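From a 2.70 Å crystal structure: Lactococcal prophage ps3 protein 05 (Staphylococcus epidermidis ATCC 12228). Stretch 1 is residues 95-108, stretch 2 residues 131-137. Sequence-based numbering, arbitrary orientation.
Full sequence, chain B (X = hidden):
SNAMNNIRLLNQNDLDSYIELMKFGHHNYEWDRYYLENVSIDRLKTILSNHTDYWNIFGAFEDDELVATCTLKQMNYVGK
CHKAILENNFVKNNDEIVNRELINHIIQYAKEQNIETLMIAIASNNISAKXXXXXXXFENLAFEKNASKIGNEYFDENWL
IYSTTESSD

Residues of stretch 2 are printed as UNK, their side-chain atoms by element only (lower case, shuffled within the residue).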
ATOM      1  N   ASP B  95      27.463  -0.385   7.562  1.00 57.58           N
ATOM      2  CA  ASP B  95      27.684  -0.375   8.989  1.00 56.23           C
ATOM      3  C   ASP B  95      26.375  -0.766   9.692  1.00 55.33           C
ATOM      4  O   ASP B  95      25.429   0.024   9.800  1.00 55.18           O
ATOM      5  CB  ASP B  95      28.203   0.993   9.426  1.00 56.95           C
ATOM      6  CG  ASP B  95      28.599   1.034  10.890  1.00 58.07           C
ATOM      7  OD1 ASP B  95      29.513   1.820  11.254  1.00 58.68           O
ATOM      8  OD2 ASP B  95      27.984   0.294  11.687  1.00 58.96           O
ATOM      9  N   GLU B  96      26.328  -2.006  10.150  1.00 53.81           N
ATOM     10  CA  GLU B  96      25.162  -2.539  10.819  1.00 52.74           C
ATOM     11  C   GLU B  96      24.964  -2.050  12.246  1.00 51.44           C
ATOM     12  O   GLU B  96      23.831  -2.016  12.720  1.00 51.16           O
ATOM     13  CB  GLU B  96      25.235  -4.043  10.842  1.00 53.99           C
ATOM     14  CG  GLU B  96      24.215  -4.714   9.985  1.00 56.62           C
ATOM     15  CD  GLU B  96      24.179  -6.209  10.247  1.00 58.07           C
ATOM     16  OE1 GLU B  96      23.568  -6.956   9.431  1.00 58.22           O
ATOM     17  OE2 GLU B  96      24.779  -6.626  11.283  1.00 58.77           O
ATOM     18  N   ILE B  97      26.043  -1.716  12.950  1.00 49.45           N
ATOM     19  CA  ILE B  97      25.904  -1.213  14.313  1.00 48.26           C
ATOM     20  C   ILE B  97      25.034   0.030  14.251  1.00 49.31           C
ATOM     21  O   ILE B  97      24.142   0.232  15.087  1.00 50.01           O
ATOM     22  CB  ILE B  97      27.260  -0.884  14.956  1.00 46.72           C
ATOM     23  CG1 ILE B  97      27.890  -2.135  15.557  1.00 46.11           C
ATOM     24  CG2 ILE B  97      27.110   0.114  16.068  1.00 46.21           C
ATOM     25  CD1 ILE B  97      28.771  -2.887  14.618  1.00 45.81           C
ATOM     26  N   VAL B  98      25.288   0.830  13.218  1.00 49.14           N
ATOM     27  CA  VAL B  98      24.618   2.100  12.995  1.00 48.55           C
ATOM     28  C   VAL B  98      23.178   1.911  12.528  1.00 47.83           C
ATOM     29  O   VAL B  98      22.282   2.574  13.033  1.00 48.44           O
ATOM     30  CB  VAL B  98      25.408   2.953  11.970  1.00 48.88           C
ATOM     31  CG1 VAL B  98      24.672   4.225  11.632  1.00 48.58           C
ATOM     32  CG2 VAL B  98      26.791   3.273  12.513  1.00 49.29           C
ATOM     33  N   ASN B  99      22.956   1.024  11.559  1.00 46.64           N
ATOM     34  CA  ASN B  99      21.609   0.782  11.047  1.00 45.86           C
ATOM     35  C   ASN B  99      20.699   0.250  12.161  1.00 44.76           C
ATOM     36  O   ASN B  99      19.579   0.711  12.330  1.00 43.60           O
ATOM     37  CB  ASN B  99      21.639  -0.189   9.860  1.00 47.33           C
ATOM     38  CG  ASN B  99      20.403  -0.072   8.965  1.00 49.60           C
ATOM     39  OD1 ASN B  99      20.039   1.009   8.505  1.00 50.64           O
ATOM     40  ND2 ASN B  99      19.767  -1.195   8.698  1.00 50.74           N
ATOM     41  N   ARG B 100      21.202  -0.717  12.933  1.00 44.04           N
ATOM     42  CA  ARG B 100      20.475  -1.273  14.071  1.00 41.78           C
ATOM     43  C   ARG B 100      20.043  -0.149  14.992  1.00 42.77           C
ATOM     44  O   ARG B 100      18.929  -0.151  15.487  1.00 44.15           O
ATOM     45  CB  ARG B 100      21.312  -2.299  14.811  1.00 38.25           C
ATOM     46  CG  ARG B 100      20.651  -2.878  16.005  1.00 36.36           C
ATOM     47  CD  ARG B 100      21.473  -3.998  16.631  1.00 36.72           C
ATOM     48  NE  ARG B 100      21.939  -5.003  15.666  1.00 37.68           N
ATOM     49  CZ  ARG B 100      21.223  -6.041  15.224  1.00 37.66           C
ATOM     50  NH1 ARG B 100      19.990  -6.247  15.645  1.00 38.33           N
ATOM     51  NH2 ARG B 100      21.743  -6.882  14.348  1.00 37.38           N
ATOM     52  N   GLU B 101      20.902   0.834  15.199  1.00 43.56           N
ATOM     53  CA  GLU B 101      20.534   1.952  16.047  1.00 44.61           C
ATOM     54  C   GLU B 101      19.437   2.796  15.385  1.00 44.46           C
ATOM     55  O   GLU B 101      18.509   3.273  16.047  1.00 44.66           O
ATOM     56  CB  GLU B 101      21.763   2.784  16.364  1.00 46.22           C
ATOM     57  CG  GLU B 101      21.706   3.508  17.674  1.00 48.88           C
ATOM     58  CD  GLU B 101      22.982   4.304  17.923  1.00 51.67           C
ATOM     59  OE1 GLU B 101      22.888   5.555  18.092  1.00 52.79           O
ATOM     60  OE2 GLU B 101      24.085   3.679  17.932  1.00 52.48           O
ATOM     61  N   LEU B 102      19.546   2.970  14.072  1.00 43.67           N
ATOM     62  CA  LEU B 102      18.533   3.670  13.293  1.00 43.62           C
ATOM     63  C   LEU B 102      17.143   2.979  13.348  1.00 43.69           C
ATOM     64  O   LEU B 102      16.142   3.650  13.630  1.00 43.17           O
ATOM     65  CB  LEU B 102      19.014   3.775  11.846  1.00 43.65           C
ATOM     66  CG  LEU B 102      18.645   4.886  10.869  1.00 43.91           C
ATOM     67  CD1 LEU B 102      18.119   4.236   9.633  1.00 43.82           C
ATOM     68  CD2 LEU B 102      17.638   5.861  11.397  1.00 44.57           C
ATOM     69  N   ILE B 103      17.086   1.655  13.088  1.00 43.30           N
ATOM     70  CA  ILE B 103      15.808   0.915  13.068  1.00 42.77           C
ATOM     71  C   ILE B 103      15.135   1.064  14.421  1.00 43.52           C
ATOM     72  O   ILE B 103      13.949   1.373  14.488  1.00 44.44           O
ATOM     73  CB  ILE B 103      15.932  -0.585  12.604  1.00 41.93           C
ATOM     74  CG1 ILE B 103      16.324  -0.674  11.126  1.00 41.50           C
ATOM     75  CG2 ILE B 103      14.630  -1.362  12.794  1.00 40.37           C
ATOM     76  CD1 ILE B 103      15.772   0.441  10.255  1.00 40.60           C
ATOM     77  N   ASN B 104      15.908   0.918  15.488  1.00 43.74           N
ATOM     78  CA  ASN B 104      15.404   1.149  16.830  1.00 44.50           C
ATOM     79  C   ASN B 104      14.793   2.520  17.059  1.00 44.38           C
ATOM     80  O   ASN B 104      13.737   2.610  17.672  1.00 45.47           O
ATOM     81  CB  ASN B 104      16.468   0.866  17.865  1.00 45.50           C
ATOM     82  CG  ASN B 104      16.437  -0.581  18.361  1.00 47.80           C
ATOM     83  OD1 ASN B 104      16.938  -0.860  19.448  1.00 50.57           O
ATOM     84  ND2 ASN B 104      15.851  -1.497  17.588  1.00 47.33           N
ATOM     85  N   HIS B 105      15.428   3.575  16.556  1.00 43.62           N
ATOM     86  CA  HIS B 105      14.895   4.929  16.699  1.00 43.59           C
ATOM     87  C   HIS B 105      13.530   4.930  16.032  1.00 44.66           C
ATOM     88  O   HIS B 105      12.539   5.412  16.599  1.00 44.94           O
ATOM     89  CB  HIS B 105      15.818   5.953  16.019  1.00 43.23           C
ATOM     90  CG  HIS B 105      15.426   7.386  16.236  1.00 43.32           C
ATOM     91  ND1 HIS B 105      14.335   7.970  15.622  1.00 43.76           N
ATOM     92  CD2 HIS B 105      16.005   8.366  16.972  1.00 43.15           C
ATOM     93  CE1 HIS B 105      14.241   9.236  15.990  1.00 42.92           C
ATOM     94  NE2 HIS B 105      15.246   9.503  16.803  1.00 42.92           N
ATOM     95  N   ILE B 106      13.476   4.346  14.835  1.00 44.78           N
ATOM     96  CA  ILE B 106      12.259   4.368  14.043  1.00 44.65           C
ATOM     97  C   ILE B 106      11.167   3.594  14.754  1.00 44.42           C
ATOM     98  O   ILE B 106      10.012   3.979  14.695  1.00 44.45           O
ATOM     99  CB  ILE B 106      12.475   3.877  12.600  1.00 44.85           C
ATOM    100  CG1 ILE B 106      13.428   4.825  11.846  1.00 44.63           C
ATOM    101  CG2 ILE B 106      11.143   3.757  11.885  1.00 44.75           C
ATOM    102  CD1 ILE B 106      13.623   4.463  10.368  1.00 44.78           C
ATOM    103  N   ILE B 107      11.533   2.534  15.460  1.00 44.63           N
ATOM    104  CA  ILE B 107      10.541   1.807  16.236  1.00 45.29           C
ATOM    105  C   ILE B 107       9.995   2.679  17.362  1.00 45.93           C
ATOM    106  O   ILE B 107       8.775   2.753  17.561  1.00 46.80           O
ATOM    107  CB  ILE B 107      11.066   0.465  16.766  1.00 44.98           C
ATOM    108  CG1 ILE B 107      11.297  -0.495  15.593  1.00 44.60           C
ATOM    109  CG2 ILE B 107      10.061  -0.147  17.711  1.00 44.70           C
ATOM    110  CD1 ILE B 107      11.880  -1.831  15.990  1.00 44.73           C
ATOM    111  N   GLN B 108      10.883   3.376  18.065  1.00 46.02           N
ATOM    112  CA  GLN B 108      10.449   4.211  19.171  1.00 45.75           C
ATOM    113  C   GLN B 108       9.496   5.300  18.702  1.00 45.18           C
ATOM    114  O   GLN B 108       8.520   5.605  19.384  1.00 44.76           O
ATOM    115  CB  GLN B 108      11.631   4.814  19.930  1.00 46.54           C
ATOM    116  CG  GLN B 108      11.291   5.238  21.378  1.00 47.06           C
ATOM    117  CD  GLN B 108      10.719   4.080  22.216  1.00 47.62           C
ATOM    118  OE1 GLN B 108      10.954   2.898  21.924  1.00 47.64           O
ATOM    119  NE2 GLN B 108       9.964   4.419  23.255  1.00 47.43           N
ATOM    120  N   UNK B 131      18.099 -11.581   7.528  1.00 39.70           N
ATOM    121  CA  UNK B 131      18.837 -11.803   8.758  1.00 37.68           C
ATOM    122  C   UNK B 131      18.871 -10.541   9.651  1.00 38.48           C
ATOM    123  O   UNK B 131      18.578 -10.598  10.854  1.00 39.70           O
ATOM    124  c   UNK B 131      21.041 -12.441   9.753  1.00 32.98           C
ATOM    125  c   UNK B 131      20.277 -12.275   8.463  1.00 35.11           C
ATOM    126  c   UNK B 131      20.255 -13.565   7.685  1.00 32.96           C
ATOM    127  N   UNK B 132      19.225  -9.402   9.079  1.00 37.38           N
ATOM    128  CA  UNK B 132      19.193  -8.198   9.862  1.00 37.16           C
ATOM    129  C   UNK B 132      17.816  -7.939  10.510  1.00 38.54           C
ATOM    130  O   UNK B 132      17.713  -7.865  11.744  1.00 37.73           O
ATOM    131  c   UNK B 132      19.800  -3.314  11.228  1.00 36.78           C
ATOM    132  c   UNK B 132      19.709  -5.738   9.801  1.00 35.81           C
ATOM    133  c   UNK B 132      18.768  -4.720   9.562  1.00 35.68           C
ATOM    134  c   UNK B 132      20.762  -4.360  11.465  1.00 36.87           C
ATOM    135  c   UNK B 132      18.805  -3.514  10.279  1.00 36.33           C
ATOM    136  c   UNK B 132      20.703  -5.545  10.753  1.00 34.78           C
ATOM    137  c   UNK B 132      19.641  -7.016   9.031  1.00 35.96           C
ATOM    138  N   UNK B 133      16.764  -7.823   9.696  1.00 39.60           N
ATOM    139  CA  UNK B 133      15.463  -7.369  10.235  1.00 40.62           C
ATOM    140  C   UNK B 133      14.873  -8.415  11.113  1.00 39.73           C
ATOM    141  O   UNK B 133      14.115  -8.150  12.033  1.00 40.80           O
ATOM    142  c   UNK B 133      14.490  -6.955   9.133  1.00 40.47           C
ATOM    143  c   UNK B 133      15.635  -3.198   7.385  1.00 42.38           C
ATOM    144  c   UNK B 133      14.865  -5.652   8.507  1.00 41.69           C
ATOM    145  c   UNK B 133      15.611  -5.622   7.321  1.00 41.41           C
ATOM    146  c   UNK B 133      14.907  -3.221   8.594  1.00 42.18           C
ATOM    147  c   UNK B 133      14.526  -4.448   9.138  1.00 41.41           C
ATOM    148  c   UNK B 133      15.983  -4.415   6.751  1.00 42.01           C
ATOM    149  N   UNK B 134      15.272  -9.625  10.823  1.00 38.59           N
ATOM    150  CA  UNK B 134      14.781 -10.736  11.537  1.00 37.26           C
ATOM    151  C   UNK B 134      15.387 -10.668  12.935  1.00 37.24           C
ATOM    152  O   UNK B 134      14.731 -10.933  13.944  1.00 37.23           O
ATOM    153  c   UNK B 134      15.219 -11.945  10.780  1.00 35.95           C
ATOM    154  o   UNK B 134      15.112 -13.032  11.606  1.00 37.49           O
ATOM    155  N   UNK B 135      16.639 -10.246  12.988  1.00 37.79           N
ATOM    156  CA  UNK B 135      17.360 -10.188  14.240  1.00 37.27           C
ATOM    157  C   UNK B 135      16.801  -9.055  15.081  1.00 38.53           C
ATOM    158  O   UNK B 135      16.997  -9.013  16.293  1.00 39.12           O
ATOM    159  c   UNK B 135      18.828  -9.964  13.973  1.00 36.08           C
ATOM    160  o   UNK B 135      19.131  -8.599  14.024  1.00 35.44           O
ATOM    161  N   UNK B 136      16.094  -8.139  14.440  1.00 38.72           N
ATOM    162  CA  UNK B 136      15.464  -7.070  15.171  1.00 40.44           C
ATOM    163  C   UNK B 136      14.132  -7.511  15.823  1.00 41.77           C
ATOM    164  O   UNK B 136      13.752  -6.989  16.873  1.00 43.02           O
ATOM    165  c   UNK B 136      16.928  -4.285  13.110  1.00 42.27           C
ATOM    166  c   UNK B 136      14.272  -4.890  14.765  1.00 40.09           C
ATOM    167  c   UNK B 136      16.708  -5.120  14.314  1.00 40.84           C
ATOM    168  c   UNK B 136      15.358  -5.817  14.295  1.00 40.68           C
ATOM    169  N   UNK B 137      13.456  -8.495  15.237  1.00 41.70           N
ATOM    170  CA  UNK B 137      12.245  -9.051  15.842  1.00 41.09           C
ATOM    171  C   UNK B 137      11.087  -9.187  14.869  1.00 41.31           C
ATOM    172  O   UNK B 137       9.980  -9.547  15.262  1.00 39.90           O
TER

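Position 131 carries three side-chain carbons, one bonded to CA and bearing the other two. This fork without oxygen is that of a valine. Val-131 points sideways to the first helix and makes no contact with it, although its carbonyl O accepts from the backbone N of position 135 at 2.9 Å.

Position 132 has seven side-chain carbons, a single carbon followed by a six-membered ring with no hydroxyl, and the ring sits among Glu-96, Asn-99, Arg-100 and Ile-103; this is phenylalanine. Its CA-to-CB bond runs sideways, but with chi1 at t the ring reaches the first helix and enters the hole formed by those four residues. Asn-99 ND2 lies 3.0 Å from Phe-132 CE2, and the backbone N of Arg-100 is 3.4 Å from Phe-132 CZ, at the ring edge. Ile-103 CG1 also meets this edge, 3.9 Å from Phe-132 CE2.

Position 133 repeats the pattern of one carbon and a six-carbon ring, and the ring meets Ile-103; again this is phenylalanine. Here chi1 is m, and the ring touches stretch 1 through Ile-103 alone, Phe-133 CE1 lying 3.9 Å from Ile-103 CG1.

At position 134 one carbon carries one oxygen, which identifies serine. Ser-134 is exposed and out of reach of the first helix.

Position 135 has the same two atoms but points toward the first helix, and its oxygen lies at the edge of the Arg-100 guanidinium; this too is serine. Arg-100 NH1 and NH2 donate to Ser-135 OG at 3.0 and 3.1 Å, so the hydroxyl oxygen receives both nitrogens at the guanidinium edge. Ser-135 OG in turn donates to Phe-132 O at 2.8 Å, tying the arginine's acceptor to its own helix.

Four carbons at position 136, forked at the first with one arm two carbons long, touch Arg-100, Ile-103 and Ile-107 and define isoleucine. Ile-136 CD1 packs 3.7 Å from Ile-103 CG2, while Ile-136 CG2 lies 4.1 Å from Ile-107 CD1.

Position 137 has no side-chain atoms and is glycine. Its phi of 132° would jam a CB against the carbonyl O of Ile-136. Gly-137 closes a Schellman motif, its N bonding to Phe-133 O at 3.3 Å and weakly to Ser-134 O at 3.0 Å.

The helices cross at -49°, with axes 11.2 Å apart at closest approach, a gap spanned by side chains. Phe-132 fills the hole on the first helix, while Ile-136, one turn later, extends the apolar contact to Ile-107. Arg-100 joins the two kinds of interaction: Phe-132 CE1 lies over one face of its guanidinium, 4.0 Å from Arg-100 NH2, while Ser-135 OG binds the edge. Together these contacts bury 425 Å².

Stretch 2 131-137: VFFSSIG
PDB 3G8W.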